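Local coordinates for protein pyruvate carboxylase n-terminal domain (Aquifex aeolicus, PDB 1ULZ) that forms the biotin carboxylase subunit of pyruvate carboxylase, a multidomain protein of the biotin carboxylase family containing an ATP-grasp fold, at residues 61-64 against 65-69; 180-183 against 184-188. The protein carries 1 engineered substitution. One frame throughout, in Å; residues are numbered along the deposited sequence.

Contact 1 of 2, residues 61-64 against 65-69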
ATOM      1  N   ASN A  61      28.289  -8.435  18.079  1.00 30.02           N
ATOM      2  CA  ASN A  61      28.783  -9.100  19.275  1.00 28.32           C
ATOM      3  C   ASN A  61      27.787 -10.170  19.694  1.00 27.73           C
ATOM      4  O   ASN A  61      26.806  -9.899  20.388  1.00 25.28           O
ATOM      5  CB  ASN A  61      28.995  -8.096  20.407  1.00 30.03           C
ATOM      6  CG  ASN A  61      29.834  -8.670  21.528  1.00 31.81           C
ATOM      7  OD1 ASN A  61      29.498  -9.709  22.091  1.00 32.05           O
ATOM      8  ND2 ASN A  61      30.939  -8.000  21.853  1.00 30.59           N
ATOM      9  N   LYS A  62      28.059 -11.392  19.257  1.00 27.61           N
ATOM     10  CA  LYS A  62      27.201 -12.538  19.528  1.00 27.85           C
ATOM     11  C   LYS A  62      26.798 -12.773  20.987  1.00 27.75           C
ATOM     12  O   LYS A  62      25.610 -12.903  21.299  1.00 26.60           O
ATOM     13  CB  LYS A  62      27.859 -13.807  18.967  1.00 27.88           C
ATOM     14  CG  LYS A  62      28.034 -13.801  17.455  1.00 25.43           C
ATOM     15  CD  LYS A  62      28.512 -15.157  16.934  1.00 26.83           C
ATOM     16  CE  LYS A  62      29.889 -15.513  17.472  1.00 27.67           C
ATOM     17  NZ  LYS A  62      30.922 -14.560  16.965  1.00 27.58           N
ATOM     18  N   GLN A  63      27.778 -12.822  21.880  1.00 27.73           N
ATOM     19  CA  GLN A  63      27.492 -13.082  23.286  1.00 27.22           C
ATOM     20  C   GLN A  63      26.749 -11.962  24.006  1.00 26.23           C
ATOM     21  O   GLN A  63      25.856 -12.224  24.808  1.00 25.81           O
ATOM     22  CB  GLN A  63      28.789 -13.401  24.032  1.00 29.83           C
ATOM     23  CG  GLN A  63      28.551 -13.903  25.434  1.00 32.73           C
ATOM     24  CD  GLN A  63      27.685 -15.147  25.439  1.00 36.23           C
ATOM     25  OE1 GLN A  63      27.959 -16.099  24.709  1.00 38.34           O
ATOM     26  NE2 GLN A  63      26.640 -15.149  26.266  1.00 36.29           N
ATOM     27  N   ARG A  64      27.112 -10.714  23.734  1.00 25.54           N
ATOM     28  CA  ARG A  64      26.436  -9.597  24.390  1.00 25.57           C
ATOM     29  C   ARG A  64      24.949  -9.584  24.042  1.00 24.35           C
ATOM     30  O   ARG A  64      24.095  -9.346  24.903  1.00 23.61           O
ATOM     31  CB  ARG A  64      27.058  -8.262  23.974  1.00 25.00           C
ATOM     32  CG  ARG A  64      26.465  -7.085  24.723  1.00 27.86           C
ATOM     33  CD  ARG A  64      27.052  -5.755  24.280  1.00 29.10           C
ATOM     34  NE  ARG A  64      28.453  -5.614  24.656  1.00 30.48           N
ATOM     35  CZ  ARG A  64      29.437  -5.415  23.786  1.00 32.76           C
ATOM     36  NH1 ARG A  64      30.691  -5.295  24.209  1.00 32.38           N
ATOM     37  NH2 ARG A  64      29.164  -5.340  22.488  1.00 31.56           N
ATOM     38  N   ILE A  65      24.648  -9.847  22.776  1.00 23.83           N
ATOM     39  CA  ILE A  65      23.270  -9.855  22.306  1.00 23.88           C
ATOM     40  C   ILE A  65      22.481 -11.003  22.929  1.00 24.04           C
ATOM     41  O   ILE A  65      21.336 -10.823  23.350  1.00 24.69           O
ATOM     42  CB  ILE A  65      23.228  -9.923  20.763  1.00 23.22           C
ATOM     43  CG1 ILE A  65      23.694  -8.577  20.192  1.00 21.54           C
ATOM     44  CG2 ILE A  65      21.820 -10.259  20.279  1.00 23.08           C
ATOM     45  CD1 ILE A  65      23.959  -8.585  18.707  1.00 22.83           C
ATOM     46  N   ILE A  66      23.091 -12.182  22.997  1.00 25.14           N
ATOM     47  CA  ILE A  66      22.434 -13.332  23.612  1.00 24.78           C
ATOM     48  C   ILE A  66      22.186 -13.022  25.088  1.00 25.24           C
ATOM     49  O   ILE A  66      21.092 -13.247  25.607  1.00 25.76           O
ATOM     50  CB  ILE A  66      23.300 -14.614  23.470  1.00 25.55           C
ATOM     51  CG1 ILE A  66      23.151 -15.173  22.052  1.00 26.02           C
ATOM     52  CG2 ILE A  66      22.894 -15.648  24.508  1.00 24.09           C
ATOM     53  CD1 ILE A  66      23.982 -16.404  21.773  1.00 27.32           C
ATOM     54  N   ASN A  67      23.195 -12.475  25.761  1.00 25.64           N
ATOM     55  CA  ASN A  67      23.047 -12.137  27.170  1.00 25.55           C
ATOM     56  C   ASN A  67      21.927 -11.139  27.427  1.00 23.74           C
ATOM     57  O   ASN A  67      21.159 -11.297  28.377  1.00 24.50           O
ATOM     58  CB  ASN A  67      24.359 -11.588  27.734  1.00 27.11           C
ATOM     59  CG  ASN A  67      25.410 -12.665  27.896  1.00 29.91           C
ATOM     60  OD1 ASN A  67      25.119 -13.855  27.762  1.00 29.61           O
ATOM     61  ND2 ASN A  67      26.637 -12.256  28.192  1.00 28.05           N
ATOM     62  N   LEU A  68      21.833 -10.108  26.591  1.00 22.40           N
ATOM     63  CA  LEU A  68      20.782  -9.110  26.763  1.00 20.91           C
ATOM     64  C   LEU A  68      19.413  -9.774  26.622  1.00 21.11           C
ATOM     65  O   LEU A  68      18.530  -9.570  27.448  1.00 23.07           O
ATOM     66  CB  LEU A  68      20.932  -7.982  25.728  1.00 21.55           C
ATOM     67  CG  LEU A  68      19.824  -6.917  25.698  1.00 21.34           C
ATOM     68  CD1 LEU A  68      19.747  -6.196  27.028  1.00 18.12           C
ATOM     69  CD2 LEU A  68      20.094  -5.931  24.574  1.00 20.38           C
ATOM     70  N   ALA A  69      19.240 -10.575  25.575  1.00 22.60           N
ATOM     71  CA  ALA A  69      17.970 -11.268  25.357  1.00 23.30           C
ATOM     72  C   ALA A  69      17.588 -12.037  26.618  1.00 23.58           C
ATOM     73  O   ALA A  69      16.456 -11.958  27.092  1.00 24.00           O
ATOM     74  CB  ALA A  69      18.091 -12.227  24.182  1.00 22.81           C
TER
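Asn-61 and Ile-65 are joined across the first turn of helix 62-71, where Asn-61 is the N-cap. The helix follows strand 47-50 and precedes strand 76-78 of a parallel five-stranded sheet, consistent with a Rossmann-like fold.

Backbone bonds establish the turn. Ile-65 N lies 3.2 Å from Asn-61 O, and the same i to i+4 pattern continues through Asn-67 N on Gln-63 O, at 2.8 Å, and Leu-68 N on Arg-64 O, at 2.9 Å. The cap itself is a side-chain bond: Arg-64 N donates a hydrogen bond to Asn-61 OD1, 3.1 Å away. That donor stands above the carbonyl plane, 36° out of it, rather than on a lone pair. Asn-61 ND2 is taken up by Asp-57, whose other carboxylate oxygen makes a salt bridge with Arg-64 NH2, so one acidic residue holds both the cap and the side chain of Arg-64.

Two isoleucines lay a branch against backbone carbonyl oxygens of the preceding turn. Each has CG1 beside its own backbone N, which turns that branch back; Ile-65 CG1 approaches Asn-61 O to 3.4 Å, and Ile-66 CG1 reaches Lys-62 O in the same way. The hydrophobic packing lies beyond the helix: Ile-65 and Leu-68 meet Ile-31 of strand 28-32, while Ile-66 packs on Phe-90 and Met-93 of helix 88-96.

The exposed polar pair is Gln-63 with Asn-67. Gln-63 bends at chi2 (58°), which brings its amide forward along the helix, and the two amide planes end 53° apart. Gln-63 CG lies 3.7 Å from Asn-67 ND2. Gln-63 NE2 comes within 2.5 Å of Asn-67 OD1 with its N-H well off the line, a bond too short to be other than doubtful.

Contact 2 of 2, residues 180-183 against 184-188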
ATOM      1  N   TYR A 180      43.432 -22.700 -25.343  1.00 24.75           N
ATOM      2  CA  TYR A 180      43.971 -23.819 -24.584  1.00 26.26           C
ATOM      3  C   TYR A 180      45.489 -23.879 -24.727  1.00 27.46           C
ATOM      4  O   TYR A 180      46.202 -24.100 -23.754  1.00 27.83           O
ATOM      5  CB  TYR A 180      43.370 -25.144 -25.068  1.00 27.30           C
ATOM      6  CG  TYR A 180      43.725 -26.314 -24.176  1.00 28.14           C
ATOM      7  CD1 TYR A 180      42.887 -26.698 -23.135  1.00 27.58           C
ATOM      8  CD2 TYR A 180      44.923 -27.000 -24.341  1.00 27.79           C
ATOM      9  CE1 TYR A 180      43.233 -27.733 -22.282  1.00 28.83           C
ATOM     10  CE2 TYR A 180      45.279 -28.036 -23.491  1.00 28.14           C
ATOM     11  CZ  TYR A 180      44.431 -28.399 -22.463  1.00 29.64           C
ATOM     12  OH  TYR A 180      44.780 -29.429 -21.609  1.00 30.19           O
ATOM     13  N   GLU A 181      45.978 -23.678 -25.946  1.00 28.26           N
ATOM     14  CA  GLU A 181      47.411 -23.724 -26.199  1.00 30.79           C
ATOM     15  C   GLU A 181      48.141 -22.558 -25.542  1.00 30.61           C
ATOM     16  O   GLU A 181      49.208 -22.741 -24.949  1.00 29.67           O
ATOM     17  CB  GLU A 181      47.670 -23.743 -27.706  1.00 31.76           C
ATOM     18  CG  GLU A 181      46.856 -24.818 -28.406  1.00 36.93           C
ATOM     19  CD  GLU A 181      47.322 -25.110 -29.816  1.00 38.13           C
ATOM     20  OE1 GLU A 181      47.634 -24.158 -30.563  1.00 41.09           O
ATOM     21  OE2 GLU A 181      47.359 -26.301 -30.184  1.00 41.76           O
ATOM     22  N   GLN A 182      47.559 -21.364 -25.634  1.00 30.52           N
ATOM     23  CA  GLN A 182      48.162 -20.177 -25.036  1.00 30.40           C
ATOM     24  C   GLN A 182      48.230 -20.321 -23.526  1.00 30.85           C
ATOM     25  O   GLN A 182      49.217 -19.933 -22.892  1.00 31.71           O
ATOM     26  CB  GLN A 182      47.349 -18.932 -25.388  1.00 30.56           C
ATOM     27  CG  GLN A 182      47.830 -17.644 -24.713  1.00 30.42           C
ATOM     28  CD  GLN A 182      49.290 -17.308 -25.009  1.00 31.52           C
ATOM     29  OE1 GLN A 182      49.760 -17.461 -26.139  1.00 32.25           O
ATOM     30  NE2 GLN A 182      50.006 -16.829 -23.992  1.00 29.73           N
ATOM     31  N   ALA A 183      47.175 -20.888 -22.951  1.00 29.69           N
ATOM     32  CA  ALA A 183      47.106 -21.073 -21.514  1.00 30.39           C
ATOM     33  C   ALA A 183      48.108 -22.105 -21.006  1.00 31.42           C
ATOM     34  O   ALA A 183      48.764 -21.888 -19.983  1.00 31.02           O
ATOM     35  CB  ALA A 183      45.689 -21.478 -21.107  1.00 28.88           C
ATOM     36  N   SER A 184      48.219 -23.234 -21.704  1.00 32.34           N
ATOM     37  CA  SER A 184      49.145 -24.281 -21.277  1.00 35.26           C
ATOM     38  C   SER A 184      50.575 -23.849 -21.548  1.00 36.58           C
ATOM     39  O   SER A 184      51.515 -24.307 -20.892  1.00 37.61           O
ATOM     40  CB  SER A 184      48.833 -25.607 -21.988  1.00 35.06           C
ATOM     41  OG  SER A 184      48.809 -25.459 -23.397  1.00 38.90           O
ATOM     42  N   ARG A 185      50.728 -22.947 -22.507  1.00 36.88           N
ATOM     43  CA  ARG A 185      52.030 -22.422 -22.875  1.00 37.95           C
ATOM     44  C   ARG A 185      52.521 -21.561 -21.716  1.00 37.98           C
ATOM     45  O   ARG A 185      53.667 -21.675 -21.273  1.00 37.34           O
ATOM     46  CB  ARG A 185      51.882 -21.596 -24.146  1.00 40.27           C
ATOM     47  CG  ARG A 185      53.148 -21.007 -24.685  1.00 43.98           C
ATOM     48  CD  ARG A 185      52.883 -20.474 -26.084  1.00 46.66           C
ATOM     49  NE  ARG A 185      52.539 -21.546 -27.016  1.00 48.29           N
ATOM     50  CZ  ARG A 185      51.537 -21.487 -27.891  1.00 50.00           C
ATOM     51  NH1 ARG A 185      50.767 -20.403 -27.956  1.00 50.09           N
ATOM     52  NH2 ARG A 185      51.305 -22.511 -28.708  1.00 50.27           N
ATOM     53  N   GLU A 186      51.633 -20.714 -21.208  1.00 37.20           N
ATOM     54  CA  GLU A 186      51.972 -19.841 -20.091  1.00 36.42           C
ATOM     55  C   GLU A 186      52.278 -20.638 -18.832  1.00 37.16           C
ATOM     56  O   GLU A 186      53.118 -20.238 -18.028  1.00 37.40           O
ATOM     57  CB  GLU A 186      50.826 -18.859 -19.828  1.00 34.46           C
ATOM     58  CG  GLU A 186      50.610 -17.887 -20.974  1.00 32.39           C
ATOM     59  CD  GLU A 186      49.428 -16.982 -20.755  1.00 31.35           C
ATOM     60  OE1 GLU A 186      49.153 -16.140 -21.641  1.00 28.90           O
ATOM     61  OE2 GLU A 186      48.771 -17.119 -19.698  1.00 31.71           O
ATOM     62  N   ALA A 187      51.603 -21.771 -18.659  1.00 38.07           N
ATOM     63  CA  ALA A 187      51.830 -22.601 -17.481  1.00 40.05           C
ATOM     64  C   ALA A 187      53.202 -23.285 -17.526  1.00 41.52           C
ATOM     65  O   ALA A 187      53.908 -23.341 -16.523  1.00 41.47           O
ATOM     66  CB  ALA A 187      50.717 -23.654 -17.358  1.00 39.63           C
ATOM     67  N   GLU A 188      53.578 -23.809 -18.687  1.00 43.48           N
ATOM     68  CA  GLU A 188      54.868 -24.477 -18.823  1.00 47.26           C
ATOM     69  C   GLU A 188      56.039 -23.543 -18.504  1.00 47.82           C
ATOM     70  O   GLU A 188      56.985 -23.928 -17.796  1.00 47.32           O
ATOM     71  CB  GLU A 188      55.025 -25.035 -20.244  1.00 49.83           C
ATOM     72  CG  GLU A 188      53.955 -26.063 -20.624  1.00 53.85           C
ATOM     73  CD  GLU A 188      54.199 -26.698 -21.985  1.00 56.93           C
ATOM     74  OE1 GLU A 188      55.299 -27.281 -22.176  1.00 58.35           O
ATOM     75  OE2 GLU A 188      53.292 -26.619 -22.860  1.00 57.36           O
TER
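Helix 173-189, part of the region matching the ATP-grasp family, brings Gln-182 and Glu-186 together one turn apart near its C-terminal end. Gln-182 NE2 donates to Glu-186 OE1 at 2.6 Å, a short and nearly straight bond with an N-H...O angle of 163°. The acceptor oxygen lies almost in the amide plane of Gln-182, whereas the donor meets the carboxylate on its anti side, somewhat out of plane. The bend of Gln-182 at chi2 (57°) directs the amide along the helix to meet the extended Glu-186 chain, whose CG also rests 3.1 Å from Gln-182 O.

Arg-185 lies across the neighbouring face of the helix. Glu-181 O stands 3.9 Å above the plane of the Arg-185 guanidinium, over its centre. The same group presents an edge to Gln-182 OE1, with Arg-185 NH1 3.6 Å from that oxygen. The amide and guanidinium planes are turned 68° against each other. Glu-181 OE1 stays 4.4 Å from Arg-185 NH2, beyond a salt bridge, so any attraction there is at most a loose one.

On another side, Ser-184 OG approaches both Tyr-180 O (3.0 Å) and Glu-181 O (3.2 Å); its single proton could serve either, and the choice is not settled. Ser-184 N bonds to Tyr-180 O in the regular helical pattern.

Around the helix, Tyr-180 and Ala-183 pack on Leu-196 of strand 196-200. Glu-186 OE2 makes a salt bridge with Arg-168 of strand 168-170 and accepts from Gly-164 N, tying the helix to that strand and to the glycine-rich segment before it.

Overall arrangement
Contacts 1 and 2 are one-turn arrangements on separate helices in different parts of the chain, with centres 53 Å apart and nearest atoms about 41 Å apart. Their glutamines differ in the quality of what they make: the amide-amide approach in 61-69 is doubtful, whereas the amide-carboxylate bond in 180-188 is nearly straight. Contact 1 lies at the start of its helix and combines a cap with buried aliphatic side chains against strand 28-32 and helix 88-96. Contact 2 lies late in its helix, farther from the chain centre; charged and amide groups dominate, and Ala-183 and Ala-187 are its buried members. Both are only partly buried, and neither touches the other chain of the assembly.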